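Local coordinates for protein endoribonuclease YbeY (Aquifex aeolicus, PDB 1OZ9) that probably acts as a zinc-dependent, single-strand-specific endoribonuclease in 16S rRNA 3'-end maturation and late-stage 70S ribosome quality control, at residues E107-K110 with R111-H115; N140-L143 with S144-K148. One frame throughout, in Å; residues are numbered along the deposited sequence.

Contact 1: E107-K110 with R111-H115; sequences EEVK and RLIVH
Glu107 and Arg111 meet because their side chains set off differently from the helix: CG of Glu107 stands anti to its own nitrogen (chi1 177°) and the chain then bends at chi2, while Arg111 swings CG away from its carbonyl carbon and runs extended to NE, back toward the preceding turn. The ends join in a salt bridge in which Glu107 OE2 lies 2.5 Å from Arg111 NE, in the guanidinium plane and at its edge. The N-H of NE points almost straight at the oxygen (168°), which receives it on its anti lone pair; a second, weak bond from Arg111 NH2 goes to the same OE2. The carboxylate stands steeply to the guanidinium, 79° between planes. Its other oxygen, OE1, takes Lys110 NZ at 3.0 Å on the syn side, somewhat out of the carboxylate plane, so one carboxylate serves two cations, one on each oxygen, which would restrain its rotation.

This i to i+3 and i+4 salt-bridge network lies on helix 105-120, which in this metalloproteinase-type fold also carries the predicted zinc ligands His115 and His119. Its backbone is regular alpha-helix, as in the bond from Leu112 N to Glu108 O of 2.9 Å.

Away from the charged cluster the same spacing pairs apolar groups. Val109 CG1 touches Ile113 CD1 at 4.0 Å, the two side chains crossing at a slant, and Ile113 goes on to Ile25 and Trp28 of helix 22-35. Leu112 turns CD1 to within 3.8 Å of Glu108 OE2, lying against a buried carboxylate whose OE1 is hydrogen-bonded to His103 NE2. At the end of the segment, ND1 of His115 is held by the carboxylate of Glu139, consistent with a second-shell role in orienting the imidazole of this predicted ligand.

Contact 2: N140-L143 with S144-K148; sequences NYVL and SKLSK
Tyr141 O is gripped twice by the next turn, most closely by the hydroxyl of Ser144, whose OG donates to it at 2.6 Å, and also by the backbone N of Lys145 at 3.1 Å. Both donors come from the same face of the carbonyl plane. The serine reaches back because its OG sits between its own nitrogen and carbonyl carbon (chi1 76°). Ser147 repeats the pattern one turn on: its OG donates to Ser144 O at 2.9 Å, and Lys148 N binds that oxygen as well.

These bonds belong to the last turns of helix 129-147, the last helix of the modelled chain of this YbeY-family protein. Backbone geometry is poorer here: the bonds that Leu143 O receives from Leu146 N and Ser147 N are both weak.

On the outer side, Lys145 bends at chi2 (-79°) and lays its aliphatic chain across the Tyr141 ring. CG lies over one face, displaced toward the rim, and farther along CE comes within 3.6 Å of Tyr141 OH. Facing the protein instead, Val142 CG1 and Leu146 CD1 touch at 4.0 Å, their side chains side by side and pointing the same way, with Ala32 and Leu31 of helix 22-35 against them.

Contacts 1 and 2 are single-helix contacts on consecutive helices, 105-120 and 129-147, with centres about 11 Å apart, and they meet through apolar side chains. Val114 touches three residues of contact 2: its CG1 is 3.7 Å from Val142 CG1, and its CG2 is 3.9 Å from Leu146 CD2 and 4.1 Å from Leu143 CD2. Leu143 CD2 also packs 4.1 Å from Arg111 CG, so the arginine that is salt-bridged within contact 1 also lends its aliphatic stem to the neighbouring helix. Contact 1 holds His115, a predicted ligand of the catalytic zinc; contact 2 holds no predicted ligand, but its Leu143 side chain is about 8 Å from that of His115 between nearest side-chain atoms.

Contact 1: E107-K110 with R111-H115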
ATOM      1  N   GLU A 107      -4.070  10.745   6.396  1.00 18.24           N
ATOM      2  CA  GLU A 107      -4.838   9.600   6.850  1.00 19.30           C
ATOM      3  C   GLU A 107      -5.169   8.675   5.671  1.00 18.22           C
ATOM      4  O   GLU A 107      -5.078   7.447   5.801  1.00 18.37           O
ATOM      5  CB  GLU A 107      -6.106  10.027   7.586  1.00 19.69           C
ATOM      6  CG  GLU A 107      -6.982   8.849   8.009  1.00 23.72           C
ATOM      7  CD  GLU A 107      -6.378   7.979   9.120  1.00 29.13           C
ATOM      8  OE1 GLU A 107      -5.611   8.491   9.969  1.00 30.51           O
ATOM      9  OE2 GLU A 107      -6.684   6.761   9.153  1.00 31.60           O
ATOM     10  N   GLU A 108      -5.507   9.248   4.520  1.00 17.72           N
ATOM     11  CA  GLU A 108      -5.862   8.429   3.355  1.00 17.36           C
ATOM     12  C   GLU A 108      -4.639   7.678   2.821  1.00 17.79           C
ATOM     13  O   GLU A 108      -4.707   6.486   2.458  1.00 15.95           O
ATOM     14  CB  GLU A 108      -6.526   9.283   2.257  1.00 17.69           C
ATOM     15  CG  GLU A 108      -6.969   8.498   1.009  1.00 17.15           C
ATOM     16  CD  GLU A 108      -8.085   7.485   1.288  1.00 21.76           C
ATOM     17  OE1 GLU A 108      -8.682   7.503   2.402  1.00 18.12           O
ATOM     18  OE2 GLU A 108      -8.377   6.666   0.378  1.00 22.14           O
ATOM     19  N   VAL A 109      -3.501   8.362   2.778  1.00 16.47           N
ATOM     20  CA  VAL A 109      -2.305   7.691   2.309  1.00 16.72           C
ATOM     21  C   VAL A 109      -1.884   6.546   3.234  1.00 16.85           C
ATOM     22  O   VAL A 109      -1.471   5.481   2.778  1.00 17.39           O
ATOM     23  CB  VAL A 109      -1.173   8.704   2.086  1.00 17.25           C
ATOM     24  CG1 VAL A 109       0.152   7.968   1.822  1.00 17.35           C
ATOM     25  CG2 VAL A 109      -1.581   9.609   0.903  1.00 17.23           C
ATOM     26  N   LYS A 110      -1.971   6.782   4.530  1.00 16.82           N
ATOM     27  CA  LYS A 110      -1.656   5.765   5.530  1.00 18.03           C
ATOM     28  C   LYS A 110      -2.544   4.525   5.329  1.00 18.04           C
ATOM     29  O   LYS A 110      -2.065   3.366   5.313  1.00 18.87           O
ATOM     30  CB  LYS A 110      -1.862   6.318   6.946  1.00 17.48           C
ATOM     31  CG  LYS A 110      -1.582   5.293   8.077  1.00 20.97           C
ATOM     32  CD  LYS A 110      -1.759   5.919   9.470  1.00 26.49           C
ATOM     33  CE  LYS A 110      -3.212   6.141   9.794  1.00 30.13           C
ATOM     34  NZ  LYS A 110      -3.427   6.830  11.116  1.00 32.95           N
ATOM     35  N   ARG A 111      -3.827   4.771   5.135  1.00 17.66           N
ATOM     36  CA  ARG A 111      -4.790   3.691   4.945  1.00 18.45           C
ATOM     37  C   ARG A 111      -4.532   2.914   3.652  1.00 18.19           C
ATOM     38  O   ARG A 111      -4.710   1.682   3.602  1.00 18.72           O
ATOM     39  CB  ARG A 111      -6.206   4.244   4.966  1.00 17.26           C
ATOM     40  CG  ARG A 111      -6.712   4.594   6.397  1.00 21.49           C
ATOM     41  CD  ARG A 111      -8.132   5.171   6.420  1.00 22.42           C
ATOM     42  NE  ARG A 111      -8.491   5.869   7.654  1.00 26.36           N
ATOM     43  CZ  ARG A 111      -9.758   6.216   7.987  1.00 30.92           C
ATOM     44  NH1 ARG A 111     -10.776   5.892   7.189  1.00 31.17           N
ATOM     45  NH2 ARG A 111     -10.016   6.881   9.122  1.00 29.77           N
ATOM     46  N   LEU A 112      -4.114   3.625   2.619  1.00 17.37           N
ATOM     47  CA  LEU A 112      -3.834   3.011   1.344  1.00 16.79           C
ATOM     48  C   LEU A 112      -2.552   2.187   1.416  1.00 17.67           C
ATOM     49  O   LEU A 112      -2.437   1.167   0.741  1.00 16.54           O
ATOM     50  CB  LEU A 112      -3.724   4.072   0.235  1.00 17.28           C
ATOM     51  CG  LEU A 112      -5.083   4.672  -0.171  1.00 17.34           C
ATOM     52  CD1 LEU A 112      -4.900   5.877  -1.066  1.00 18.52           C
ATOM     53  CD2 LEU A 112      -6.017   3.637  -0.878  1.00 17.54           C
ATOM     54  N   ILE A 113      -1.576   2.636   2.204  1.00 16.54           N
ATOM     55  CA  ILE A 113      -0.354   1.835   2.383  1.00 17.13           C
ATOM     56  C   ILE A 113      -0.691   0.502   3.012  1.00 17.51           C
ATOM     57  O   ILE A 113      -0.232  -0.547   2.563  1.00 17.92           O
ATOM     58  CB  ILE A 113       0.623   2.579   3.291  1.00 16.57           C
ATOM     59  CG1 ILE A 113       1.259   3.715   2.500  1.00 16.54           C
ATOM     60  CG2 ILE A 113       1.736   1.635   3.816  1.00 18.49           C
ATOM     61  CD1 ILE A 113       1.965   4.753   3.387  1.00 17.55           C
ATOM     62  N   VAL A 114      -1.508   0.533   4.056  1.00 17.38           N
ATOM     63  CA  VAL A 114      -1.921  -0.714   4.726  1.00 16.66           C
ATOM     64  C   VAL A 114      -2.703  -1.573   3.759  1.00 17.16           C
ATOM     65  O   VAL A 114      -2.451  -2.785   3.639  1.00 17.11           O
ATOM     66  CB  VAL A 114      -2.742  -0.393   5.995  1.00 16.10           C
ATOM     67  CG1 VAL A 114      -3.288  -1.670   6.685  1.00 15.06           C
ATOM     68  CG2 VAL A 114      -1.836   0.399   6.967  1.00 16.91           C
ATOM     69  N   HIS A 115      -3.635  -0.955   3.043  1.00 16.25           N
ATOM     70  CA  HIS A 115      -4.447  -1.721   2.100  1.00 17.34           C
ATOM     71  C   HIS A 115      -3.520  -2.406   1.078  1.00 16.59           C
ATOM     72  O   HIS A 115      -3.675  -3.596   0.776  1.00 16.45           O
ATOM     73  CB  HIS A 115      -5.433  -0.787   1.405  1.00 17.58           C
ATOM     74  CG  HIS A 115      -6.468  -1.493   0.589  1.00 19.66           C
ATOM     75  ND1 HIS A 115      -7.659  -1.943   1.124  1.00 18.10           N
ATOM     76  CD2 HIS A 115      -6.497  -1.812  -0.728  1.00 19.94           C
ATOM     77  CE1 HIS A 115      -8.385  -2.497   0.167  1.00 21.83           C
ATOM     78  NE2 HIS A 115      -7.697  -2.443  -0.962  1.00 21.88           N
TER

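Contact 2: N140-L143 with S144-K148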
ATOM      1  N   ASN A 140      -7.788  -4.181   9.441  1.00 18.05           N
ATOM      2  CA  ASN A 140      -8.228  -3.563  10.686  1.00 18.79           C
ATOM      3  C   ASN A 140      -7.199  -3.751  11.811  1.00 19.10           C
ATOM      4  O   ASN A 140      -6.837  -2.797  12.489  1.00 18.45           O
ATOM      5  CB  ASN A 140      -9.606  -4.084  11.069  1.00 17.45           C
ATOM      6  CG  ASN A 140     -10.695  -3.407  10.271  1.00 18.64           C
ATOM      7  OD1 ASN A 140     -10.425  -2.460   9.559  1.00 21.14           O
ATOM      8  ND2 ASN A 140     -11.918  -3.877  10.390  1.00 17.14           N
ATOM      9  N   TYR A 141      -6.691  -4.970  11.965  1.00 19.27           N
ATOM     10  CA  TYR A 141      -5.634  -5.210  12.955  1.00 19.94           C
ATOM     11  C   TYR A 141      -4.428  -4.283  12.749  1.00 19.69           C
ATOM     12  O   TYR A 141      -3.938  -3.682  13.700  1.00 19.66           O
ATOM     13  CB  TYR A 141      -5.185  -6.669  12.920  1.00 20.38           C
ATOM     14  CG  TYR A 141      -4.021  -7.014  13.847  1.00 21.82           C
ATOM     15  CD1 TYR A 141      -4.245  -7.289  15.192  1.00 22.19           C
ATOM     16  CD2 TYR A 141      -2.710  -7.060  13.376  1.00 22.61           C
ATOM     17  CE1 TYR A 141      -3.204  -7.609  16.044  1.00 24.61           C
ATOM     18  CE2 TYR A 141      -1.648  -7.394  14.232  1.00 24.54           C
ATOM     19  CZ  TYR A 141      -1.908  -7.662  15.559  1.00 25.19           C
ATOM     20  OH  TYR A 141      -0.884  -7.988  16.436  1.00 28.57           O
ATOM     21  N   VAL A 142      -3.939  -4.172  11.520  1.00 19.44           N
ATOM     22  CA  VAL A 142      -2.752  -3.357  11.265  1.00 20.63           C
ATOM     23  C   VAL A 142      -3.062  -1.884  11.553  1.00 21.54           C
ATOM     24  O   VAL A 142      -2.281  -1.186  12.217  1.00 21.52           O
ATOM     25  CB  VAL A 142      -2.246  -3.549   9.836  1.00 19.99           C
ATOM     26  CG1 VAL A 142      -1.145  -2.548   9.525  1.00 19.52           C
ATOM     27  CG2 VAL A 142      -1.748  -5.000   9.659  1.00 19.95           C
ATOM     28  N   LEU A 143      -4.222  -1.431  11.086  1.00 21.99           N
ATOM     29  CA  LEU A 143      -4.641  -0.058  11.352  1.00 23.83           C
ATOM     30  C   LEU A 143      -4.679   0.205  12.859  1.00 24.34           C
ATOM     31  O   LEU A 143      -4.226   1.252  13.318  1.00 24.48           O
ATOM     32  CB  LEU A 143      -6.009   0.232  10.731  1.00 23.72           C
ATOM     33  CG  LEU A 143      -6.014   0.335   9.197  1.00 26.07           C
ATOM     34  CD1 LEU A 143      -7.465   0.274   8.649  1.00 26.93           C
ATOM     35  CD2 LEU A 143      -5.312   1.597   8.747  1.00 26.42           C
ATOM     36  N   SER A 144      -5.204  -0.746  13.629  1.00 24.56           N
ATOM     37  CA  SER A 144      -5.270  -0.563  15.067  1.00 25.64           C
ATOM     38  C   SER A 144      -3.862  -0.420  15.669  1.00 26.03           C
ATOM     39  O   SER A 144      -3.662   0.297  16.656  1.00 24.91           O
ATOM     40  CB  SER A 144      -6.043  -1.706  15.732  1.00 25.65           C
ATOM     41  OG  SER A 144      -5.257  -2.880  15.798  1.00 28.01           O
ATOM     42  N   LYS A 145      -2.890  -1.091  15.063  1.00 26.09           N
ATOM     43  CA  LYS A 145      -1.521  -1.032  15.557  1.00 26.99           C
ATOM     44  C   LYS A 145      -0.834   0.283  15.196  1.00 27.59           C
ATOM     45  O   LYS A 145       0.122   0.695  15.870  1.00 27.97           O
ATOM     46  CB  LYS A 145      -0.704  -2.209  15.011  1.00 26.65           C
ATOM     47  CG  LYS A 145      -1.104  -3.551  15.577  1.00 27.32           C
ATOM     48  CD  LYS A 145      -0.511  -3.776  16.968  1.00 29.82           C
ATOM     49  CE  LYS A 145      -1.400  -4.683  17.779  1.00 32.09           C
ATOM     50  NZ  LYS A 145      -0.857  -4.966  19.155  1.00 34.13           N
ATOM     51  N   LEU A 146      -1.298   0.921  14.125  1.00 27.90           N
ATOM     52  CA  LEU A 146      -0.758   2.207  13.699  1.00 28.73           C
ATOM     53  C   LEU A 146      -1.505   3.368  14.380  1.00 30.76           C
ATOM     54  O   LEU A 146      -1.038   4.506  14.380  1.00 30.64           O
ATOM     55  CB  LEU A 146      -0.805   2.342  12.173  1.00 28.38           C
ATOM     56  CG  LEU A 146       0.396   1.811  11.361  1.00 26.98           C
ATOM     57  CD1 LEU A 146       0.651   0.354  11.616  1.00 25.36           C
ATOM     58  CD2 LEU A 146       0.186   2.067   9.884  1.00 25.81           C
ATOM     59  N   SER A 147      -2.664   3.076  14.961  1.00 32.62           N
ATOM     60  CA  SER A 147      -3.413   4.089  15.702  1.00 35.04           C
ATOM     61  C   SER A 147      -2.752   4.190  17.062  1.00 36.51           C
ATOM     62  O   SER A 147      -2.280   5.255  17.470  1.00 36.79           O
ATOM     63  CB  SER A 147      -4.855   3.645  15.901  1.00 35.04           C
ATOM     64  OG  SER A 147      -4.969   2.819  17.060  1.00 35.89           O
ATOM     65  N   LYS A 148      -2.741   3.048  17.754  1.00 37.91           N
ATOM     66  CA  LYS A 148      -2.055   2.887  19.024  1.00 39.42           C
ATOM     67  C   LYS A 148      -0.581   3.104  18.724  1.00 39.65           C
ATOM     68  O   LYS A 148      -0.173   3.048  17.558  1.00 40.23           O
ATOM     69  CB  LYS A 148      -2.262   1.463  19.578  1.00 39.79           C
ATOM     70  CG  LYS A 148      -3.724   0.996  19.687  1.00 41.36           C
ATOM     71  CD  LYS A 148      -3.831  -0.532  19.854  1.00 42.94           C
ATOM     72  CE  LYS A 148      -5.239  -0.960  20.285  1.00 43.90           C
ATOM     73  NZ  LYS A 148      -5.360  -2.434  20.514  1.00 43.64           N
TER